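Long-range contact in sugar ABC transporter, sugar-binding protein (Streptococcus pneumoniae, PDB 2HEU), which probably captures sugar outside the cell, presumably raffinose-type oligosaccharides, and delivers it to the membrane components of an ABC importer: residues Ala126-Phe138 and Lys268-Gly280. Numbering follows the deposited sequence. Where two conformers were deposited one is given.
Sequences ANAYGIYYNKDKF and KPNFKIGTFMIPG
Y133 N donates to G274 O at 2.8 Å, the shortest bond between the two segments, and meets that carbonyl from above its plane; G274 N returns a bond to Y133 O at 2.9 Å. I131 and F276 exchange two more, each 2.9 Å between N and O, as the strands pair antiparallel. On one side of the sheet F276, its CG set between backbone N and carbonyl carbon (chi1 63°), turns its ring so that I131 CB sits over the centre, 3.6 Å from the centroid. Y133 runs its ring across the backbone at G274, where no side chain intervenes, and a water links its OH to T275 O. On the other side T275 CG2 lies over the Y132 ring, 3.9 Å from the centroid, and Y132 OH bonds to G257 O.

Further along, K272 N donates to D136 OD1 at 2.9 Å, from above the carboxylate plane, and a water donates hydrogen bonds to both D136 OD2 and N270 O. One residue earlier, K135 N donates to K272 O, lying nearly on the line of that C=O, so the first turn of helix 135-141 is tied to the chain leading into strand 273-276. N134, at the helix N-cap, lays its side-chain amide over one face of the F271 ring, planes 13° apart; F246 meets F271 edge-to-face.

Strand 253-257 flanks strand 129-134 on its other edge, completing a three-stranded antiparallel sheet within one lobe of the two-lobed periplasmic-binding-protein fold.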
ATOM      1  N   ALA A 126       3.352   6.485  -0.369  1.00 11.23           N
ATOM      2  CA  ALA A 126       2.738   5.208  -0.702  1.00 10.87           C
ATOM      3  C   ALA A 126       2.949   4.254   0.407  1.00 10.10           C
ATOM      4  O   ALA A 126       3.860   4.408   1.208  1.00 11.66           O
ATOM      5  CB  ALA A 126       3.367   4.616  -1.978  1.00 11.68           C
ATOM      6  N   ASN A 127       2.108   3.224   0.473  1.00  9.46           N
ATOM      7  CA  ASN A 127       2.377   2.100   1.296  1.00 10.04           C
ATOM      8  C   ASN A 127       3.239   1.043   0.583  1.00  9.48           C
ATOM      9  O   ASN A 127       3.504   1.149  -0.592  1.00  9.27           O
ATOM     10  CB  ASN A 127       1.083   1.549   1.934  1.00 10.38           C
ATOM     11  CG  ASN A 127       0.026   1.233   0.942  1.00 11.18           C
ATOM     12  OD1 ASN A 127       0.260   0.668  -0.123  1.00 11.59           O
ATOM     13  ND2 ASN A 127      -1.163   1.619   1.249  1.00 20.60           N
ATOM     14  N   ALA A 128       3.667   0.061   1.371  1.00  9.17           N
ATOM     15  CA  ALA A 128       4.469  -1.061   0.917  1.00  9.07           C
ATOM     16  C   ALA A 128       4.068  -2.272   1.733  1.00  8.66           C
ATOM     17  O   ALA A 128       3.288  -2.155   2.702  1.00  9.07           O
ATOM     18  CB  ALA A 128       5.935  -0.753   0.984  1.00  9.85           C
ATOM     19  N   TYR A 129       4.621  -3.420   1.394  1.00  8.29           N
ATOM     20  CA  TYR A 129       4.292  -4.666   2.081  1.00  7.93           C
ATOM     21  C   TYR A 129       5.481  -5.555   2.165  1.00  8.06           C
ATOM     22  O   TYR A 129       6.304  -5.649   1.238  1.00  9.59           O
ATOM     23  CB  TYR A 129       3.164  -5.373   1.296  1.00  9.12           C
ATOM     24  CG  TYR A 129       2.585  -6.582   2.004  1.00  8.59           C
ATOM     25  CD1 TYR A 129       1.403  -6.479   2.717  1.00  8.51           C
ATOM     26  CD2 TYR A 129       3.214  -7.805   1.974  1.00  8.77           C
ATOM     27  CE1 TYR A 129       0.847  -7.600   3.414  1.00  8.35           C
ATOM     28  CE2 TYR A 129       2.715  -8.914   2.604  1.00  8.02           C
ATOM     29  CZ  TYR A 129       1.509  -8.827   3.328  1.00  7.60           C
ATOM     30  OH  TYR A 129       1.011  -9.946   3.899  1.00  8.36           O
ATOM     31  N   GLY A 130       5.622  -6.264   3.253  1.00  7.67           N
ATOM     32  CA  GLY A 130       6.707  -7.240   3.378  1.00  8.74           C
ATOM     33  C   GLY A 130       6.605  -7.988   4.703  1.00  8.22           C
ATOM     34  O   GLY A 130       5.521  -8.163   5.248  1.00  8.44           O
ATOM     35  N   ILE A 131       7.786  -8.420   5.190  1.00  7.70           N
ATOM     36  CA  ILE A 131       7.824  -9.243   6.370  1.00  8.14           C
ATOM     37  C   ILE A 131       8.513  -8.445   7.486  1.00  7.86           C
ATOM     38  O   ILE A 131       9.670  -8.047   7.359  1.00  8.81           O
ATOM     39  CB  ILE A 131       8.587 -10.578   6.200  1.00  8.02           C
ATOM     40  CG1 ILE A 131       8.107 -11.307   4.915  1.00  8.28           C
ATOM     41  CG2 ILE A 131       8.448 -11.425   7.393  1.00  8.82           C
ATOM     42  CD1 ILE A 131       6.655 -11.717   4.913  1.00  8.90           C
ATOM     43  N   TYR A 132       7.766  -8.186   8.578  1.00  8.36           N
ATOM     44  CA  TYR A 132       8.416  -7.657   9.831  1.00  8.24           C
ATOM     45  C   TYR A 132       9.133  -8.759  10.492  1.00  8.31           C
ATOM     46  O   TYR A 132       8.662  -9.909  10.546  1.00  8.51           O
ATOM     47  CB  TYR A 132       7.307  -7.126  10.779  1.00  8.51           C
ATOM     48  CG  TYR A 132       6.651  -5.874  10.262  1.00  8.42           C
ATOM     49  CD1 TYR A 132       7.166  -4.628  10.633  1.00  9.56           C
ATOM     50  CD2 TYR A 132       5.593  -5.894   9.406  1.00  8.78           C
ATOM     51  CE1 TYR A 132       6.584  -3.451  10.183  1.00  8.92           C
ATOM     52  CE2 TYR A 132       5.026  -4.734   8.944  1.00  8.81           C
ATOM     53  CZ  TYR A 132       5.539  -3.498   9.347  1.00  8.42           C
ATOM     54  OH  TYR A 132       4.982  -2.310   8.916  1.00  9.21           O
ATOM     55  N   TYR A 133      10.330  -8.435  11.047  1.00  8.33           N
ATOM     56  CA  TYR A 133      11.068  -9.458  11.780  1.00  8.43           C
ATOM     57  C   TYR A 133      11.768  -8.831  12.947  1.00  9.05           C
ATOM     58  O   TYR A 133      12.020  -7.603  13.051  1.00  9.85           O
ATOM     59  CB  TYR A 133      12.087 -10.189  10.866  1.00  9.36           C
ATOM     60  CG  TYR A 133      13.332  -9.410  10.451  1.00  9.82           C
ATOM     61  CD1 TYR A 133      13.300  -8.436   9.468  1.00 10.48           C
ATOM     62  CD2 TYR A 133      14.538  -9.691  11.068  1.00 10.77           C
ATOM     63  CE1 TYR A 133      14.430  -7.765   9.105  1.00 12.00           C
ATOM     64  CE2 TYR A 133      15.687  -8.977  10.714  1.00 12.59           C
ATOM     65  CZ  TYR A 133      15.627  -8.029   9.718  1.00 12.59           C
ATOM     66  OH  TYR A 133      16.760  -7.350   9.374  1.00 16.05           O
ATOM     67  N   ASN A 134      12.109  -9.693  13.905  1.00  9.38           N
ATOM     68  CA  ASN A 134      12.775  -9.314  15.141  1.00  9.51           C
ATOM     69  C   ASN A 134      14.296  -9.419  14.965  1.00 10.15           C
ATOM     70  O   ASN A 134      14.832 -10.529  14.944  1.00 10.41           O
ATOM     71  CB  ASN A 134      12.280 -10.241  16.231  1.00  9.68           C
ATOM     72  CG  ASN A 134      12.766  -9.976  17.634  1.00 10.25           C
ATOM     73  OD1 ASN A 134      11.926 -10.148  18.615  1.00 13.15           O
ATOM     74  ND2 ASN A 134      13.950  -9.576  17.800  1.00  9.85           N
ATOM     75  N   LYS A 135      14.952  -8.252  14.827  1.00 11.19           N
ATOM     76  CA  LYS A 135      16.391  -8.289  14.571  1.00 12.00           C
ATOM     77  C   LYS A 135      17.149  -8.937  15.686  1.00 12.85           C
ATOM     78  O   LYS A 135      18.156  -9.661  15.490  1.00 14.34           O
ATOM     79  CB  LYS A 135      16.938  -6.887  14.327  1.00 12.55           C
ATOM     80  CG  LYS A 135      16.436  -6.181  13.126  1.00 13.96           C
ATOM     81  CD  LYS A 135      17.067  -4.774  12.978  1.00 17.08           C
ATOM     82  CE  LYS A 135      16.777  -4.074  11.729  1.00 17.87           C
ATOM     83  NZ  LYS A 135      17.371  -2.707  11.705  1.00 26.02           N
ATOM     84  N   ASP A 136      16.753  -8.661  16.932  1.00 13.43           N
ATOM     85  CA  ASP A 136      17.448  -9.164  18.122  1.00 14.44           C
ATOM     86  C   ASP A 136      17.434 -10.647  18.142  1.00 14.10           C
ATOM     87  O   ASP A 136      18.462 -11.308  18.373  1.00 15.92           O
ATOM     88  CB  ASP A 136      16.850  -8.648  19.439  1.00 14.31           C
ATOM     89  CG  ASP A 136      16.912  -7.149  19.624  1.00 16.47           C
ATOM     90  OD1 ASP A 136      16.853  -6.386  18.671  1.00 18.13           O
ATOM     91  OD2 ASP A 136      16.867  -6.732  20.809  1.00 20.62           O
ATOM     92  N   LYS A 137      16.275 -11.255  17.905  1.00 13.64           N
ATOM     93  CA  LYS A 137      16.148 -12.696  17.886  1.00 14.50           C
ATOM     94  C   LYS A 137      16.855 -13.300  16.717  1.00 13.82           C
ATOM     95  O   LYS A 137      17.473 -14.386  16.870  1.00 15.50           O
ATOM     96  CB  LYS A 137      14.689 -13.161  17.956  1.00 14.42           C
ATOM     97  CG  LYS A 137      14.075 -12.923  19.289  1.00 16.08           C
ATOM     98  CD  LYS A 137      14.770 -13.663  20.429  1.00 28.55           C
ATOM     99  CE  LYS A 137      14.421 -15.043  20.547  1.00 32.79           C
ATOM    100  NZ  LYS A 137      14.864 -15.544  21.928  1.00 36.14           N
ATOM    101  N   PHE A 138      16.779 -12.719  15.559  1.00 14.06           N
ATOM    102  CA  PHE A 138      17.549 -13.266  14.451  1.00 15.27           C
ATOM    103  C   PHE A 138      19.056 -13.269  14.835  1.00 15.44           C
ATOM    104  O   PHE A 138      19.773 -14.206  14.490  1.00 17.53           O
ATOM    105  CB  PHE A 138      17.354 -12.453  13.130  1.00 14.74           C
ATOM    106  CG  PHE A 138      16.161 -12.852  12.306  1.00 12.96           C
ATOM    107  CD1 PHE A 138      14.937 -13.134  12.870  1.00 12.55           C
ATOM    108  CD2 PHE A 138      16.272 -12.973  10.938  1.00 12.65           C
ATOM    109  CE1 PHE A 138      13.851 -13.473  12.079  1.00 11.57           C
ATOM    110  CE2 PHE A 138      15.171 -13.337  10.135  1.00 12.96           C
ATOM    111  CZ  PHE A 138      13.966 -13.613  10.748  1.00 12.83           C
ATOM    112  N   LYS A 268       5.075  -1.047  22.633  1.00 11.75           N
ATOM    113  CA  LYS A 268       6.361  -0.979  23.398  1.00 12.94           C
ATOM    114  C   LYS A 268       7.211  -2.230  23.266  1.00 13.14           C
ATOM    115  O   LYS A 268       7.602  -2.833  24.277  1.00 14.16           O
ATOM    116  CB  LYS A 268       6.103  -0.574  24.894  1.00 14.57           C
ATOM    117  CG  LYS A 268       5.182   0.626  25.087  1.00 17.85           C
ATOM    118  CD  LYS A 268       5.702   1.883  24.400  1.00 18.95           C
ATOM    119  CE  LYS A 268       5.248   3.201  25.247  1.00 23.62           C
ATOM    120  NZ  LYS A 268       4.047   3.715  24.814  1.00 21.60           N
ATOM    121  N   PRO A 269       7.535  -2.614  22.046  1.00 12.48           N
ATOM    122  CA  PRO A 269       8.435  -3.787  21.877  1.00 12.86           C
ATOM    123  C   PRO A 269       9.789  -3.482  22.441  1.00 13.78           C
ATOM    124  O   PRO A 269      10.293  -2.395  22.444  1.00 16.06           O
ATOM    125  CB  PRO A 269       8.557  -3.934  20.363  1.00 14.21           C
ATOM    126  CG  PRO A 269       8.223  -2.539  19.817  1.00 15.44           C
ATOM    127  CD  PRO A 269       7.211  -1.968  20.791  1.00 13.43           C
ATOM    128  N   ASN A 270      10.370  -4.555  22.975  1.00 13.45           N
ATOM    129  CA  ASN A 270      11.700  -4.522  23.599  1.00 14.19           C
ATOM    130  C   ASN A 270      12.757  -5.144  22.691  1.00 14.26           C
ATOM    131  O   ASN A 270      13.616  -5.908  23.157  1.00 17.14           O
ATOM    132  CB  ASN A 270      11.633  -5.266  24.937  1.00 15.87           C
ATOM    133  CG  ASN A 270      12.771  -5.033  25.757  1.00 19.25           C
ATOM    134  OD1 ASN A 270      13.371  -3.950  25.762  1.00 24.63           O
ATOM    135  ND2 ASN A 270      13.160  -6.062  26.482  1.00 23.94           N
ATOM    136  N   PHE A 271      12.736  -4.846  21.431  1.00 12.89           N
ATOM    137  CA  PHE A 271      13.716  -5.296  20.410  1.00 12.03           C
ATOM    138  C   PHE A 271      13.695  -4.325  19.276  1.00 12.43           C
ATOM    139  O   PHE A 271      12.752  -3.551  19.093  1.00 14.04           O
ATOM    140  CB  PHE A 271      13.411  -6.708  19.982  1.00 12.21           C
ATOM    141  CG  PHE A 271      12.080  -6.869  19.276  1.00 11.40           C
ATOM    142  CD1 PHE A 271      10.942  -7.178  19.971  1.00 11.28           C
ATOM    143  CD2 PHE A 271      11.981  -6.751  17.876  1.00 10.36           C
ATOM    144  CE1 PHE A 271       9.695  -7.333  19.306  1.00 10.91           C
ATOM    145  CE2 PHE A 271      10.802  -6.905  17.251  1.00 10.16           C
ATOM    146  CZ  PHE A 271       9.646  -7.214  17.965  1.00 10.77           C
ATOM    147  N   LYS A 272      14.692  -4.517  18.392  0.50 12.27           N
ATOM    148  CA  LYS A 272      14.885  -3.726  17.192  0.50 12.52           C
ATOM    149  C   LYS A 272      14.134  -4.355  16.012  0.50 11.89           C
ATOM    150  O   LYS A 272      14.390  -5.493  15.604  0.50 11.97           O
ATOM    151  CB  LYS A 272      16.370  -3.605  16.907  0.50 12.16           C
ATOM    152  CG  LYS A 272      17.039  -2.708  17.947  0.50 13.52           C
ATOM    153  CD  LYS A 272      16.340  -1.330  18.275  0.50 21.14           C
ATOM    154  CE  LYS A 272      17.209  -0.321  19.037  0.50 18.44           C
ATOM    155  NZ  LYS A 272      16.346   0.706  19.637  0.50 26.16           N
ATOM    156  N   ILE A 273      13.176  -3.632  15.480  1.00 12.91           N
ATOM    157  CA  ILE A 273      12.324  -4.139  14.394  1.00 11.73           C
ATOM    158  C   ILE A 273      12.995  -3.929  13.063  1.00 11.54           C
ATOM    159  O   ILE A 273      13.513  -2.850  12.789  1.00 13.16           O
ATOM    160  CB  ILE A 273      10.953  -3.431  14.392  1.00 11.56           C
ATOM    161  CG1 ILE A 273      10.249  -3.622  15.731  1.00 14.76           C
ATOM    162  CG2 ILE A 273      10.098  -3.850  13.208  1.00 13.16           C
ATOM    163  CD1 ILE A 273       9.226  -2.545  16.004  1.00 16.04           C
ATOM    164  N   GLY A 274      12.953  -4.968  12.202  1.00 10.72           N
ATOM    165  CA  GLY A 274      13.335  -4.822  10.834  1.00 11.05           C
ATOM    166  C   GLY A 274      12.228  -5.273   9.921  1.00 10.26           C
ATOM    167  O   GLY A 274      11.198  -5.837  10.350  1.00 10.11           O
ATOM    168  N   THR A 275      12.431  -5.040   8.624  1.00 10.11           N
ATOM    169  CA  THR A 275      11.532  -5.591   7.593  1.00  9.69           C
ATOM    170  C   THR A 275      12.394  -6.169   6.455  1.00 10.11           C
ATOM    171  O   THR A 275      13.543  -5.714   6.218  1.00 11.47           O
ATOM    172  CB  THR A 275      10.567  -4.513   7.059  1.00  9.77           C
ATOM    173  OG1 THR A 275      11.309  -3.347   6.667  1.00 10.69           O
ATOM    174  CG2 THR A 275       9.490  -4.162   8.057  1.00 10.65           C
ATOM    175  N   PHE A 276      11.836  -7.111   5.754  1.00 10.00           N
ATOM    176  CA  PHE A 276      12.459  -7.578   4.542  1.00  9.58           C
ATOM    177  C   PHE A 276      11.394  -7.747   3.473  1.00  9.69           C
ATOM    178  O   PHE A 276      10.200  -7.954   3.710  1.00 10.41           O
ATOM    179  CB  PHE A 276      13.334  -8.824   4.724  1.00 11.40           C
ATOM    180  CG  PHE A 276      12.641 -10.084   5.183  1.00 10.90           C
ATOM    181  CD1 PHE A 276      12.040 -10.961   4.270  1.00  9.79           C
ATOM    182  CD2 PHE A 276      12.664 -10.495   6.534  1.00 10.61           C
ATOM    183  CE1 PHE A 276      11.515 -12.185   4.692  1.00  9.59           C
ATOM    184  CE2 PHE A 276      12.146 -11.683   6.952  1.00 10.42           C
ATOM    185  CZ  PHE A 276      11.581 -12.529   6.001  1.00  9.80           C
ATOM    186  N   MET A 277      11.834  -7.665   2.235  1.00 10.02           N
ATOM    187  CA  MET A 277      10.973  -7.908   1.072  1.00  9.59           C
ATOM    188  C   MET A 277      10.819  -9.425   0.895  1.00  9.95           C
ATOM    189  O   MET A 277      11.772 -10.194   1.037  1.00 11.34           O
ATOM    190  CB  MET A 277      11.613  -7.315  -0.190  1.00  9.97           C
ATOM    191  CG  MET A 277      11.682  -5.789  -0.098  1.00 11.64           C
ATOM    192  SD  MET A 277      12.749  -5.049  -1.328  1.00 13.11           S
ATOM    193  CE  MET A 277      11.623  -5.252  -2.576  1.00 12.37           C
ATOM    194  N   ILE A 278       9.628  -9.801   0.493  1.00 10.42           N
ATOM    195  CA  ILE A 278       9.427 -11.215   0.124  1.00 10.40           C
ATOM    196  C   ILE A 278      10.310 -11.495  -1.085  1.00  9.79           C
ATOM    197  O   ILE A 278      10.326 -10.822  -2.092  1.00 10.50           O
ATOM    198  CB  ILE A 278       7.954 -11.438  -0.210  1.00 11.50           C
ATOM    199  CG1 ILE A 278       7.113 -11.288   1.091  1.00 10.89           C
ATOM    200  CG2 ILE A 278       7.730 -12.821  -0.844  1.00 14.15           C
ATOM    201  CD1 ILE A 278       5.612 -11.421   0.898  1.00 11.73           C
ATOM    202  N   PRO A 279      11.122 -12.564  -0.958  1.00 11.78           N
ATOM    203  CA  PRO A 279      12.086 -12.909  -2.014  1.00 12.09           C
ATOM    204  C   PRO A 279      11.418 -13.440  -3.211  1.00 10.51           C
ATOM    205  O   PRO A 279      10.302 -13.965  -3.192  1.00 11.06           O
ATOM    206  CB  PRO A 279      13.087 -13.848  -1.344  1.00 14.05           C
ATOM    207  CG  PRO A 279      12.179 -14.535  -0.387  1.00 13.06           C
ATOM    208  CD  PRO A 279      11.345 -13.467   0.207  1.00 12.74           C
ATOM    209  N   GLY A 280      12.184 -13.367  -4.288  1.00 11.58           N
ATOM    210  CA  GLY A 280      11.908 -14.081  -5.453  1.00 11.88           C
ATOM    211  C   GLY A 280      12.576 -15.418  -5.541  1.00 11.28           C
ATOM    212  O   GLY A 280      13.187 -15.879  -4.578  1.00 11.18           O
TER
HETATM  213  O   HOH W   1       7.997  -7.557   0.068  1.00 10.36           O
HETATM  214  O   HOH W   2      16.446  -5.408   7.320  1.00 23.95           O
HETATM  215  O   HOH W   3      15.287  -1.099  13.783  1.00 39.88           O
HETATM  216  O   HOH W   4      15.557  -7.758  22.739  1.00 29.04           O